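Local coordinates for protein 1,4-dihydroxy-2-naphthoyl-CoA hydrolase (Prochlorococcus marinus, PDB 2HX5) that probably hydrolyses 1,4-dihydroxy-2-naphthoyl-CoA to 1,4-dihydroxy-2-naphthoate and CoA, a step of phylloquinone (vitamin K1) biosynthesis, at residues E5-L10 with E43-N48; F16-A21 with L30-H35; E36-S41 with I118-I123; E93-N96 with F100-H103. One frame throughout, in Å; residues are numbered along the deposited sequence. Where two conformers were deposited one is given.

Interaction 1. Residues E5-L10 with E43-N48; sequences ENWLLL and ESYGLN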
loop_
_atom_site.group_PDB
_atom_site.type_symbol
_atom_site.label_atom_id
_atom_site.label_comp_id
_atom_site.label_asym_id
_atom_site.label_seq_id
_atom_site.Cartn_x
_atom_site.Cartn_y
_atom_site.Cartn_z
ATOM N N GLU A 5 -1.883 7.786 28.901
ATOM C CA GLU A 5 -2.504 8.484 27.773
ATOM C C GLU A 5 -1.456 9.020 26.802
ATOM O O GLU A 5 -1.720 9.149 25.606
ATOM C CB GLU A 5 -3.326 9.677 28.258
ATOM C CG GLU A 5 -4.469 9.323 29.160
ATOM C CD GLU A 5 -5.159 10.570 29.718
ATOM O OE1 GLU A 5 -5.023 11.661 29.102
ATOM O OE2 GLU A 5 -5.829 10.447 30.772
ATOM N N ASN A 6 -0.267 9.334 27.309
ATOM C CA ASN A 6 0.806 9.835 26.490
ATOM C C ASN A 6 1.166 8.832 25.392
ATOM O O ASN A 6 1.581 9.253 24.289
ATOM C CB ASN A 6 2.054 10.137 27.326
ATOM C CG ASN A 6 1.899 11.353 28.200
ATOM O OD1 ASN A 6 2.685 11.558 29.122
ATOM N ND2 ASN A 6 0.896 12.165 27.920
ATOM N N TRP A 7 1.023 7.527 25.667
ATOM C CA TRP A 7 1.339 6.557 24.618
ATOM C C TRP A 7 0.149 5.732 24.088
ATOM O O TRP A 7 0.309 5.003 23.106
ATOM C CB TRP A 7 2.467 5.595 25.034
ATOM C CG TRP A 7 2.180 4.702 26.228
ATOM C CD1 TRP A 7 1.569 3.471 26.191
ATOM C CD2 TRP A 7 2.522 4.920 27.586
ATOM N NE1 TRP A 7 1.496 2.929 27.426
ATOM C CE2 TRP A 7 2.060 3.800 28.329
ATOM C CE3 TRP A 7 3.144 5.966 28.268
ATOM C CZ2 TRP A 7 2.238 3.689 29.701
ATOM C CZ3 TRP A 7 3.324 5.844 29.612
ATOM C CH2 TRP A 7 2.865 4.734 30.321
ATOM N N LEU A 8 -1.018 5.862 24.727
ATOM C CA LEU A 8 -2.250 5.139 24.306
ATOM C C LEU A 8 -3.282 5.977 23.584
ATOM O O LEU A 8 -4.209 5.424 22.993
ATOM C CB LEU A 8 -2.902 4.457 25.512
ATOM C CG LEU A 8 -2.076 3.409 26.259
ATOM C CD1 LEU A 8 -2.845 2.884 27.514
ATOM C CD2 LEU A 8 -1.666 2.257 25.388
ATOM N N LEU A 9 -3.145 7.296 23.661
ATOM C CA LEU A 9 -4.015 8.223 22.947
ATOM C C LEU A 9 -3.198 8.882 21.872
ATOM O O LEU A 9 -2.284 9.675 22.168
ATOM C CB LEU A 9 -4.627 9.297 23.862
ATOM C CG LEU A 9 -5.477 8.800 25.012
ATOM C CD1 LEU A 9 -6.065 9.993 25.843
ATOM C CD2 LEU A 9 -6.606 7.936 24.478
ATOM N N LEU A 10 -3.491 8.560 20.628
ATOM C CA LEU A 10 -2.672 8.987 19.536
ATOM C C LEU A 10 -3.581 9.662 18.515
ATOM O O LEU A 10 -4.808 9.684 18.667
ATOM C CB LEU A 10 -1.900 7.783 18.952
ATOM C CG LEU A 10 -0.985 7.056 19.975
ATOM C CD1 LEU A 10 -0.469 5.726 19.442
ATOM C CD2 LEU A 10 0.187 7.974 20.425
ATOM N N GLU A 43 7.188 3.327 20.941
ATOM C CA GLU A 43 8.171 4.441 20.866
ATOM C C GLU A 43 7.925 5.500 21.969
ATOM O O GLU A 43 8.832 5.925 22.680
ATOM C CB GLU A 43 8.028 5.045 19.476
ATOM C CG GLU A 43 8.834 6.231 19.043
ATOM C CD GLU A 43 8.456 6.510 17.571
ATOM O OE1 GLU A 43 7.462 7.250 17.303
ATOM O OE2 GLU A 43 9.092 5.836 16.723
ATOM N N SER A 44 6.656 5.896 22.097
ATOM C CA SER A 44 6.211 6.915 23.067
ATOM C C SER A 44 6.327 6.488 24.527
ATOM O O SER A 44 6.488 7.322 25.413
ATOM C CB SER A 44 4.762 7.279 22.766
ATOM O OG SER A 44 4.317 8.263 23.683
ATOM N N TYR A 45 6.184 5.201 24.781
ATOM C CA TYR A 45 6.442 4.621 26.095
ATOM C C TYR A 45 7.944 4.632 26.414
ATOM O O TYR A 45 8.344 4.774 27.573
ATOM C CB TYR A 45 5.898 3.204 26.128
ATOM C CG TYR A 45 6.204 2.485 27.390
ATOM C CD1 TYR A 45 5.664 2.912 28.608
ATOM C CD2 TYR A 45 7.050 1.414 27.394
ATOM C CE1 TYR A 45 5.988 2.276 29.780
ATOM C CE2 TYR A 45 7.357 0.758 28.563
ATOM C CZ TYR A 45 6.826 1.200 29.745
ATOM O OH TYR A 45 7.139 0.543 30.908
ATOM N N GLY A 46 8.770 4.502 25.377
ATOM C CA GLY A 46 10.208 4.623 25.487
ATOM C C GLY A 46 11.007 3.434 25.007
ATOM O O GLY A 46 12.231 3.419 25.276
ATOM N N LEU A 47 10.399 2.465 24.307
ATOM C CA LEU A 47 11.146 1.316 23.796
ATOM C C LEU A 47 11.908 1.693 22.529
ATOM O O LEU A 47 11.545 2.621 21.828
ATOM C CB LEU A 47 10.228 0.110 23.552
ATOM C CG LEU A 47 9.409 -0.411 24.729
ATOM C CD1 LEU A 47 8.608 -1.629 24.295
ATOM C CD2 LEU A 47 10.291 -0.719 25.914
ATOM N N ASN A 48 12.990 0.959 22.263
ATOM C CA ASN A 48 13.877 1.232 21.129
ATOM C C ASN A 48 13.501 0.295 20.004
ATOM O O ASN A 48 13.511 -0.900 20.244
ATOM C CB ASN A 48 15.307 0.952 21.588
ATOM C CG ASN A 48 16.368 1.253 20.538
ATOM O OD1 ASN A 48 16.114 1.412 19.345
ATOM N ND2 ASN A 48 17.606 1.314 21.008
#
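Tyr45 lays one edge of its phenol ring over a face of the Trp7 indole in an edge-to-face pair, with 4.9 Å between its ring centroid and that of the six-membered Trp7 ring and the planes turned 67° apart. The closest atom is Tyr45 CD1, 3.7 Å from Trp7 CZ2 and displaced toward the rim of the indole. Tyr45 CB continues the cover over the five-membered ring, making a CH-pi contact at 4.1 Å from the centroid of that Trp7 ring. Both side chains point the same way and run side by side. Trp7 CG lies between its own backbone N and carbonyl carbon (chi1 63°), which stands the indole up alongside the end of helix 29-45. There Gly46, at positive phi, closes the helix with a Schellman motif. The backbone of the short helix is held more directly: in one of its two deposited conformers Ser44 OG donates to Asn6 O at 3.0 Å, reaching it from above the carbonyl plane. Helix 135-143 packs against both aromatics, and Ser144 OG binds Trp7 NE1. The segments are thus joined mainly by aromatic packing; the Ser44 hydroxyl adds a hydrogen bond in that conformer, and Ser41 OG another, to Trp7 O.

Interaction 2. Residues F16-A21 with L30-H35; sequences FGDTDA and LFRWCH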
loop_
_atom_site.group_PDB
_atom_site.type_symbol
_atom_site.label_atom_id
_atom_site.label_comp_id
_atom_site.label_asym_id
_atom_site.label_seq_id
_atom_site.Cartn_x
_atom_site.Cartn_y
_atom_site.Cartn_z
ATOM N N PHE A 16 -4.983 11.589 1.268
ATOM C CA PHE A 16 -5.715 11.414 0.020
ATOM C C PHE A 16 -5.516 9.979 -0.530
ATOM O O PHE A 16 -6.467 9.323 -0.990
ATOM C CB PHE A 16 -5.263 12.440 -0.987
ATOM C CG PHE A 16 -6.014 12.419 -2.227
ATOM C CD1 PHE A 16 -7.380 12.675 -2.213
ATOM C CD2 PHE A 16 -5.395 12.213 -3.407
ATOM C CE1 PHE A 16 -8.081 12.669 -3.389
ATOM C CE2 PHE A 16 -6.123 12.250 -4.609
ATOM C CZ PHE A 16 -7.420 12.466 -4.566
ATOM N N GLY A 17 -4.286 9.465 -0.514
ATOM C CA GLY A 17 -3.965 8.120 -1.001
ATOM C C GLY A 17 -4.572 6.994 -0.199
ATOM O O GLY A 17 -4.528 5.832 -0.658
ATOM N N ASP A 18 -5.115 7.306 0.987
ATOM C CA ASP A 18 -5.783 6.315 1.811
ATOM C C ASP A 18 -7.224 6.072 1.359
ATOM O O ASP A 18 -7.885 5.159 1.934
ATOM C CB ASP A 18 -5.836 6.771 3.255
ATOM C CG ASP A 18 -4.462 7.010 3.862
ATOM O OD1 ASP A 18 -3.459 6.430 3.330
ATOM O OD2 ASP A 18 -4.371 7.858 4.814
ATOM N N THR A 19 -7.740 6.850 0.421
ATOM C CA THR A 19 -9.132 6.822 -0.030
ATOM C C THR A 19 -9.240 6.098 -1.345
ATOM O O THR A 19 -8.237 5.877 -2.032
ATOM C CB THR A 19 -9.703 8.243 -0.224
ATOM O OG1 THR A 19 -9.042 8.873 -1.341
ATOM C CG2 THR A 19 -9.668 8.982 1.057
ATOM N N ASP A 20 -10.439 5.605 -1.664
ATOM C CA ASP A 20 -10.684 5.010 -2.961
ATOM C C ASP A 20 -11.730 5.818 -3.722
ATOM O O ASP A 20 -12.161 6.865 -3.270
ATOM C CB ASP A 20 -11.081 3.514 -2.830
ATOM C CG ASP A 20 -12.316 3.313 -1.993
ATOM O OD1 ASP A 20 -13.237 4.156 -2.009
ATOM O OD2 ASP A 20 -12.353 2.276 -1.288
ATOM N N ALA A 21 -12.105 5.352 -4.916
ATOM C CA ALA A 21 -12.989 6.106 -5.774
ATOM C C ALA A 21 -14.391 6.138 -5.212
ATOM O O ALA A 21 -15.160 6.872 -5.766
ATOM C CB ALA A 21 -13.005 5.518 -7.183
ATOM N N LEU A 30 -7.107 0.742 7.416
ATOM C CA LEU A 30 -7.304 0.799 8.881
ATOM C C LEU A 30 -6.267 -0.045 9.611
ATOM O O LEU A 30 -5.806 0.317 10.670
ATOM C CB LEU A 30 -8.704 0.345 9.299
ATOM C CG LEU A 30 -9.136 0.831 10.702
ATOM C CD1 LEU A 30 -9.604 2.254 10.686
ATOM C CD2 LEU A 30 -10.241 -0.118 11.303
ATOM N N PHE A 31 -5.983 -1.214 9.058
ATOM C CA PHE A 31 -5.028 -2.121 9.720
ATOM C C PHE A 31 -3.630 -1.619 9.722
ATOM O O PHE A 31 -2.873 -1.814 10.675
ATOM C CB PHE A 31 -5.128 -3.504 9.060
ATOM C CG PHE A 31 -6.416 -4.224 9.321
ATOM C CD1 PHE A 31 -6.718 -4.710 10.594
ATOM C CD2 PHE A 31 -7.311 -4.398 8.303
ATOM C CE1 PHE A 31 -7.899 -5.342 10.844
ATOM C CE2 PHE A 31 -8.514 -5.027 8.549
ATOM C CZ PHE A 31 -8.779 -5.529 9.827
ATOM N N ARG A 32 -3.236 -0.988 8.612
ATOM C CA ARG A 32 -1.937 -0.314 8.583
ATOM C C ARG A 32 -1.847 0.766 9.672
ATOM O O ARG A 32 -0.876 0.919 10.414
ATOM C CB ARG A 32 -1.639 0.338 7.206
ATOM C CG ARG A 32 -0.338 1.135 7.248
ATOM C CD ARG A 32 -0.008 1.574 5.825
ATOM N NE ARG A 32 -0.927 2.604 5.333
ATOM C CZ ARG A 32 -0.839 3.900 5.587
ATOM N NH1 ARG A 32 0.082 4.437 6.366
ATOM N NH2 ARG A 32 -1.727 4.712 5.059
ATOM N N TRP A 33 -2.909 1.548 9.778
ATOM C CA TRP A 33 -2.940 2.587 10.814
ATOM C C TRP A 33 -2.820 1.998 12.222
ATOM O O TRP A 33 -2.186 2.565 13.128
ATOM C CB TRP A 33 -4.209 3.430 10.749
ATOM C CG TRP A 33 -4.396 4.185 9.435
ATOM C CD1 TRP A 33 -3.519 4.326 8.422
ATOM C CD2 TRP A 33 -5.596 4.787 9.005
ATOM N NE1 TRP A 33 -4.084 5.046 7.396
ATOM C CE2 TRP A 33 -5.371 5.338 7.722
ATOM C CE3 TRP A 33 -6.855 4.937 9.597
ATOM C CZ2 TRP A 33 -6.371 6.008 7.010
ATOM C CZ3 TRP A 33 -7.820 5.615 8.899
ATOM C CH2 TRP A 33 -7.575 6.145 7.620
ATOM N N CYS A 34 -3.490 0.868 12.440
ATOM C CA CYS A 34 -3.361 0.195 13.735
ATOM C C CYS A 34 -1.943 -0.226 14.036
ATOM O O CYS A 34 -1.369 0.094 15.076
ATOM C CB CYS A 34 -4.246 -1.030 13.765
ATOM S SG CYS A 34 -6.046 -0.764 13.812
ATOM N N HIS A 35 -1.320 -0.888 13.073
ATOM C CA HIS A 35 0.027 -1.368 13.279
ATOM C C HIS A 35 0.978 -0.209 13.525
ATOM O O HIS A 35 1.823 -0.215 14.440
ATOM C CB HIS A 35 0.478 -2.242 12.122
ATOM C CG HIS A 35 1.723 -3.059 12.366
ATOM N ND1 HIS A 35 2.987 -2.514 12.523
ATOM C CD2 HIS A 35 1.876 -4.403 12.417
ATOM C CE1 HIS A 35 3.856 -3.516 12.643
ATOM N NE2 HIS A 35 3.203 -4.657 12.628
HETATM O O HOH W 1 -1.548 7.607 5.564
#
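Asp18 carries the whole contact from its side, reaching Arg32 and Trp33 on helix 29-45, the long helix of this hotdog-fold thioesterase. The segment begins with a short 3-10 turn at 16-18, in which Phe16 O takes two bonds from the same residue, one from Thr19 N and one from Thr19 OG1. Phe16 itself faces a second subunit, where its backbone N binds Glu39 of that chain. Past Gly17 comes Asp18, whose CG stands anti to the carbonyl carbon (chi1 -60°), turning the carboxylate to the helix. OD1 forms a salt bridge with Arg32 NH2 at 3.0 Å, close to the guanidinium plane, although the two flat groups are inclined by 47°. OD2 leans instead on the edge of the indole, 3.5 Å from Trp33 CZ2, while also accepting from Arg15 N. Replacing the aspartate by an alanine would probably leave Arg15 N without this acceptor and Arg32 NH2 without its anionic mate. Further on, Thr19 OG1 also binds Ala21 N of a third subunit. Asp20, the predicted active-site residue, takes no part in the contact; its OD2 is bonded to His26 ND1 and its OD1 to Ala22 N. Arg32, bent at chi3, also binds Gln29 OE1 through NH2 and forms a salt bridge with Glu36 OE2 through NH1. One water lies between the bridged groups, 2.9 Å from Asp18 OD2, to which it probably donates, and accepting from Arg32 NH2 at the same distance.

Interaction 3. Residues E36-S41 with I118-I123; sequences ESWEES and IRHLAI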
loop_
_atom_site.group_PDB
_atom_site.type_symbol
_atom_site.label_atom_id
_atom_site.label_comp_id
_atom_site.label_asym_id
_atom_site.label_seq_id
_atom_site.Cartn_x
_atom_site.Cartn_y
_atom_site.Cartn_z
ATOM N N GLU A 36 0.839 0.833 12.698
ATOM C CA GLU A 36 1.703 2.003 12.909
ATOM C C GLU A 36 1.463 2.669 14.255
ATOM O O GLU A 36 2.400 3.141 14.888
ATOM C CB GLU A 36 1.476 3.047 11.819
ATOM C CG GLU A 36 1.875 2.620 10.430
ATOM C CD GLU A 36 1.792 3.682 9.339
ATOM O OE1 GLU A 36 1.396 4.809 9.686
ATOM O OE2 GLU A 36 2.159 3.365 8.189
ATOM N N SER A 37 0.216 2.721 14.727
ATOM C CA SER A 37 -0.044 3.308 16.055
ATOM C C SER A 37 0.512 2.473 17.193
ATOM O O SER A 37 0.884 2.998 18.234
ATOM C CB SER A 37 -1.530 3.591 16.278
ATOM O OG SER A 37 -2.268 2.418 16.597
ATOM N N TRP A 38 0.539 1.156 17.006
ATOM C CA TRP A 38 1.155 0.255 17.972
ATOM C C TRP A 38 2.676 0.551 18.051
ATOM O O TRP A 38 3.250 0.717 19.126
ATOM C CB TRP A 38 0.885 -1.191 17.587
ATOM C CG TRP A 38 1.697 -2.195 18.376
ATOM C CD1 TRP A 38 1.727 -2.336 19.711
ATOM C CD2 TRP A 38 2.553 -3.198 17.833
ATOM N NE1 TRP A 38 2.548 -3.387 20.064
ATOM C CE2 TRP A 38 3.078 -3.935 18.922
ATOM C CE3 TRP A 38 2.920 -3.562 16.534
ATOM C CZ2 TRP A 38 4.016 -5.001 18.741
ATOM C CZ3 TRP A 38 3.767 -4.636 16.363
ATOM C CH2 TRP A 38 4.321 -5.329 17.457
ATOM N N GLU A 39 3.319 0.668 16.881
ATOM C CA GLU A 39 4.736 1.045 16.858
ATOM C C GLU A 39 4.938 2.396 17.544
ATOM O O GLU A 39 5.880 2.586 18.309
ATOM C CB GLU A 39 5.237 1.104 15.407
ATOM C CG GLU A 39 5.174 -0.216 14.679
ATOM C CD GLU A 39 5.493 -0.079 13.196
ATOM O OE1 GLU A 39 6.685 0.183 12.873
ATOM O OE2 GLU A 39 4.535 -0.230 12.403
ATOM N N GLU A 40 4.092 3.381 17.217
ATOM C CA GLU A 40 4.148 4.721 17.848
ATOM C C GLU A 40 3.991 4.661 19.353
ATOM O O GLU A 40 4.683 5.379 20.104
ATOM C CB GLU A 40 3.087 5.669 17.273
ATOM C CG GLU A 40 3.303 7.072 17.688
ATOM C CD GLU A 40 2.267 8.031 17.116
ATOM O OE1 GLU A 40 1.427 7.617 16.295
ATOM O OE2 GLU A 40 2.274 9.221 17.537
ATOM N N SER A 41 3.094 3.796 19.804
ATOM C CA SER A 41 2.901 3.614 21.237
ATOM C C SER A 41 4.112 3.071 21.978
ATOM O O SER A 41 4.510 3.561 23.006
ATOM C CB SER A 41 1.696 2.702 21.445
ATOM O OG SER A 41 1.384 2.596 22.841
ATOM N N ILE A 118 -6.037 -6.677 17.061
ATOM C CA ILE A 118 -4.901 -7.379 16.493
ATOM C C ILE A 118 -4.316 -8.244 17.584
ATOM O O ILE A 118 -4.009 -7.737 18.662
ATOM C CB ILE A 118 -3.839 -6.420 15.952
ATOM C CG1 ILE A 118 -4.390 -5.571 14.816
ATOM C CG2 ILE A 118 -2.622 -7.224 15.408
ATOM C CD1 ILE A 118 -3.363 -4.617 14.157
ATOM N N ARG A 119 -4.173 -9.548 17.335
ATOM C CA ARG A 119 -3.582 -10.508 18.274
ATOM C C ARG A 119 -2.276 -11.047 17.784
ATOM O O ARG A 119 -2.171 -11.481 16.653
ATOM C CB ARG A 119 -4.578 -11.655 18.492
ATOM C CG ARG A 119 -4.178 -12.637 19.565
ATOM C CD ARG A 119 -5.231 -13.778 19.734
ATOM N NE ARG A 119 -6.553 -13.221 19.957
ATOM C CZ ARG A 119 -7.685 -13.589 19.317
ATOM N NH1 ARG A 119 -7.745 -14.632 18.472
ATOM N NH2 ARG A 119 -8.798 -12.910 19.523
ATOM N N HIS A 120 -1.270 -11.014 18.681
ATOM C CA HIS A 120 0.081 -11.442 18.405
ATOM C C HIS A 120 0.491 -12.632 19.231
ATOM O O HIS A 120 0.073 -12.738 20.396
ATOM C CB HIS A 120 1.066 -10.318 18.786
ATOM C CG HIS A 120 0.899 -9.019 18.043
ATOM N ND1 HIS A 120 1.770 -8.607 17.044
ATOM C CD2 HIS A 120 -0.008 -8.017 18.210
ATOM C CE1 HIS A 120 1.348 -7.414 16.603
ATOM N NE2 HIS A 120 0.312 -7.022 17.321
ATOM N N LEU A 121 1.361 -13.461 18.676
ATOM C CA LEU A 121 1.983 -14.546 19.407
ATOM C C LEU A 121 3.484 -14.263 19.408
ATOM O O LEU A 121 4.047 -13.912 18.343
ATOM C CB LEU A 121 1.690 -15.860 18.669
ATOM C CG LEU A 121 2.015 -17.229 19.203
ATOM C CD1 LEU A 121 1.497 -17.408 20.632
ATOM C CD2 LEU A 121 1.351 -18.241 18.242
ATOM N N ALA A 122 4.129 -14.503 20.548
ATOM C CA ALA A 122 5.595 -14.439 20.598
ATOM C C ALA A 122 6.181 -15.796 20.197
ATOM O O ALA A 122 5.819 -16.819 20.791
ATOM C CB ALA A 122 6.111 -14.001 21.987
ATOM N N ILE A 123 7.063 -15.798 19.194
ATOM C CA ILE A 123 7.804 -16.989 18.795
ATOM C C ILE A 123 9.266 -16.660 18.663
ATOM O O ILE A 123 9.661 -15.526 18.386
ATOM C CB ILE A 123 7.283 -17.606 17.481
ATOM C CG1 ILE A 123 7.515 -16.662 16.298
ATOM C CG2 ILE A 123 5.806 -17.980 17.658
ATOM C CD1 ILE A 123 7.004 -17.209 14.938
#
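Trp38 and His120 approach each other from opposite directions, the indole coming from helix 29-45 and the imidazole from strand 111-124. Their rings meet obliquely, with planes 41° apart and a centroid separation of 4.5 Å measured to the six-membered ring of Trp38. His120 leads with its CE1 corner, which sits over one face of the benzo part of the indole and lies 3.7 Å from Trp38 CZ3 and equally far from CH2. No other residues of the two segments touch, and the backbones stay well apart, with 9.9 Å between Trp38 CA and Ile118 CA. The gap is therefore spanned by the lengths of two side chains. Trp38 manages its share because CG is anti to the backbone N (chi1 169°), throwing the indole outward from the helix toward the sheet.

This is the core of the hotdog fold, in which an antiparallel sheet wraps round a long helix. Trp140 of helix 135-143 also meets the Trp38 ring, and Ile69 of strand 65-76 packs against His120. A molecule of 2-ethoxyethanol, probably from the crystallisation liquor, lies about 4 Å from the Trp38 side chain and is bound by Glu39 OE1. The imidazole is held by a hydrogen bond from ND1 to Leu67 O; since a carbonyl can only accept, ND1 carries a proton there. The closest approach of His120 to Trp38 is through CE1, with NE2 also over the indole face, so the contact is one of packing, without a hydrogen bond between the two segments.

Interaction 4. Residues E93-N96 with F100-H103; sequences ERLN and FQVH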
loop_
_atom_site.group_PDB
_atom_site.type_symbol
_atom_site.label_atom_id
_atom_site.label_comp_id
_atom_site.label_asym_id
_atom_site.label_seq_id
_atom_site.Cartn_x
_atom_site.Cartn_y
_atom_site.Cartn_z
ATOM N N GLU A 93 -3.910 -5.871 25.951
ATOM C CA GLU A 93 -4.261 -6.901 26.926
ATOM C C GLU A 93 -3.276 -8.027 26.783
ATOM O O GLU A 93 -3.135 -8.594 25.702
ATOM C CB GLU A 93 -5.664 -7.443 26.681
ATOM C CG GLU A 93 -6.132 -8.471 27.691
ATOM C CD GLU A 93 -7.563 -9.049 27.414
ATOM O OE1 GLU A 93 -8.332 -8.463 26.622
ATOM O OE2 GLU A 93 -7.927 -10.089 28.022
ATOM N N ARG A 94 -2.569 -8.341 27.870
ATOM C CA ARG A 94 -1.794 -9.572 27.931
ATOM C C ARG A 94 -2.812 -10.688 27.957
ATOM O O ARG A 94 -3.796 -10.622 28.706
ATOM C CB ARG A 94 -0.912 -9.611 29.162
ATOM C CG ARG A 94 0.067 -10.752 29.214
ATOM C CD ARG A 94 0.802 -10.798 30.573
ATOM N NE ARG A 94 1.891 -9.814 30.691
ATOM C CZ ARG A 94 1.850 -8.682 31.405
ATOM N NH1 ARG A 94 0.763 -8.345 32.100
ATOM N NH2 ARG A 94 2.923 -7.874 31.439
ATOM N N LEU A 95 -2.604 -11.695 27.131
ATOM C CA LEU A 95 -3.478 -12.846 27.092
ATOM C C LEU A 95 -2.889 -14.001 27.889
ATOM O O LEU A 95 -3.580 -14.668 28.626
ATOM C CB LEU A 95 -3.761 -13.289 25.661
ATOM C CG LEU A 95 -4.540 -12.305 24.771
ATOM C CD1 LEU A 95 -4.600 -12.792 23.342
ATOM C CD2 LEU A 95 -5.999 -12.130 25.327
ATOM N N ASN A 96 -1.594 -14.177 27.766
ATOM C CA ASN A 96 -0.858 -15.185 28.515
ATOM C C ASN A 96 0.634 -14.804 28.428
ATOM O O ASN A 96 0.971 -13.744 27.883
ATOM C CB ASN A 96 -1.196 -16.562 27.944
ATOM C CG ASN A 96 -0.806 -16.738 26.488
ATOM O OD1 ASN A 96 0.322 -16.470 26.085
ATOM N ND2 ASN A 96 -1.738 -17.234 25.696
ATOM N N PHE A 100 -0.417 -11.415 23.317
ATOM C CA PHE A 100 -1.152 -10.226 23.685
ATOM C C PHE A 100 -2.035 -9.786 22.505
ATOM O O PHE A 100 -1.811 -10.202 21.344
ATOM C CB PHE A 100 -0.225 -9.090 24.152
ATOM C CG PHE A 100 0.588 -8.452 23.066
ATOM C CD1 PHE A 100 1.773 -9.024 22.640
ATOM C CD2 PHE A 100 0.158 -7.278 22.462
ATOM C CE1 PHE A 100 2.520 -8.471 21.627
ATOM C CE2 PHE A 100 0.905 -6.708 21.439
ATOM C CZ PHE A 100 2.098 -7.325 21.036
ATOM N N GLN A 101 -3.017 -8.967 22.797
ATOM C CA GLN A 101 -3.777 -8.292 21.729
ATOM C C GLN A 101 -3.906 -6.815 22.077
ATOM O O GLN A 101 -3.656 -6.401 23.203
ATOM C CB GLN A 101 -5.094 -9.002 21.501
ATOM C CG GLN A 101 -6.004 -9.026 22.622
ATOM C CD GLN A 101 -7.214 -9.938 22.386
ATOM O OE1 GLN A 101 -7.217 -10.880 21.539
ATOM N NE2 GLN A 101 -8.249 -9.630 23.090
ATOM N N VAL A 102 -4.183 -6.030 21.034
ATOM C CA VAL A 102 -4.415 -4.611 21.128
ATOM C C VAL A 102 -5.725 -4.305 20.448
ATOM O O VAL A 102 -5.913 -4.705 19.313
ATOM C CB VAL A 102 -3.271 -3.763 20.518
ATOM C CG1 VAL A 102 -3.505 -2.322 20.821
ATOM C CG2 VAL A 102 -1.880 -4.266 21.028
ATOM N N HIS A 103 -6.566 -3.562 21.152
ATOM C CA HIS A 103 -7.807 -3.029 20.628
ATOM C C HIS A 103 -7.562 -1.563 20.257
ATOM O O HIS A 103 -6.913 -0.811 21.023
ATOM C CB HIS A 103 -8.938 -3.165 21.652
ATOM C CG HIS A 103 -10.267 -2.706 21.172
ATOM N ND1 HIS A 103 -10.678 -1.409 21.366
ATOM C CD2 HIS A 103 -11.309 -3.369 20.590
ATOM C CE1 HIS A 103 -11.919 -1.281 20.919
ATOM N NE2 HIS A 103 -12.320 -2.459 20.439
#
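The Glu93 carboxylate and the Gln101 amide stand side by side on one face of the sheet, their planes almost perpendicular at 86°, with Glu93 OE1 3.7 Å from Gln101 NE2. Leu95 crosses the Gln101 side chain at about a right angle, its CD1 3.7 Å from Gln101 OE1. That oxygen finds its polar partner in Arg119 NE, on the next strand. On the other face the Phe100 ring is stacked with His120 and has Val102 CG2 at its edge, while its CB packs against Glu93 O and Arg94 CA. In the conformer given, Arg94 reaches Glu142 and Asp138 of helix 135-143 in salt bridges. A leucine in place of Gln101 would probably leave Arg119 NE without this acceptor and Glu93 without its amide neighbour. Beneath the side chains, Glu93 and Gln101 form a hydrogen-bonded antiparallel pair: Glu93 N donates to Gln101 O at 2.8 Å, and Gln101 N returns a bond to Glu93 O at 2.9 Å. The same Glu93 O also receives a CA-H contact from Phe100 CA at 3.3 Å. Arg94 and Phe100 follow as a non-hydrogen-bonded pair. Leu95 and Asn96 then both face Ser99 in a classic beta bulge at the closed end of a beta hairpin, strands 85-96 and 99-108.

Interactions 1, 2 and 3 are strung along helix 29-45: interaction 2 uses an early part of it, interaction 3 its middle and interaction 1 its end. Interactions 3 and 4, with centres about 9 Å apart, meet through neighbouring strands 111-124 and 99-108. Interactions 1 and 3 touch where Ser41 meets Trp7 O, their centres about 13 Å apart. Interactions 2 and 4 are farthest apart, about 24 Å, on opposite sides of the chain's centre. Along the chain, 36-41 and 118-123 bracket interaction 4, while 5-10 and 43-48 bracket interaction 2. Interaction 3 packs helix on sheet, interaction 4 lies within the sheet, and interactions 1 and 2 join the N-terminal helix and loop 16-21 to the long helix. Interactions 2 and 3 both touch the second subunit.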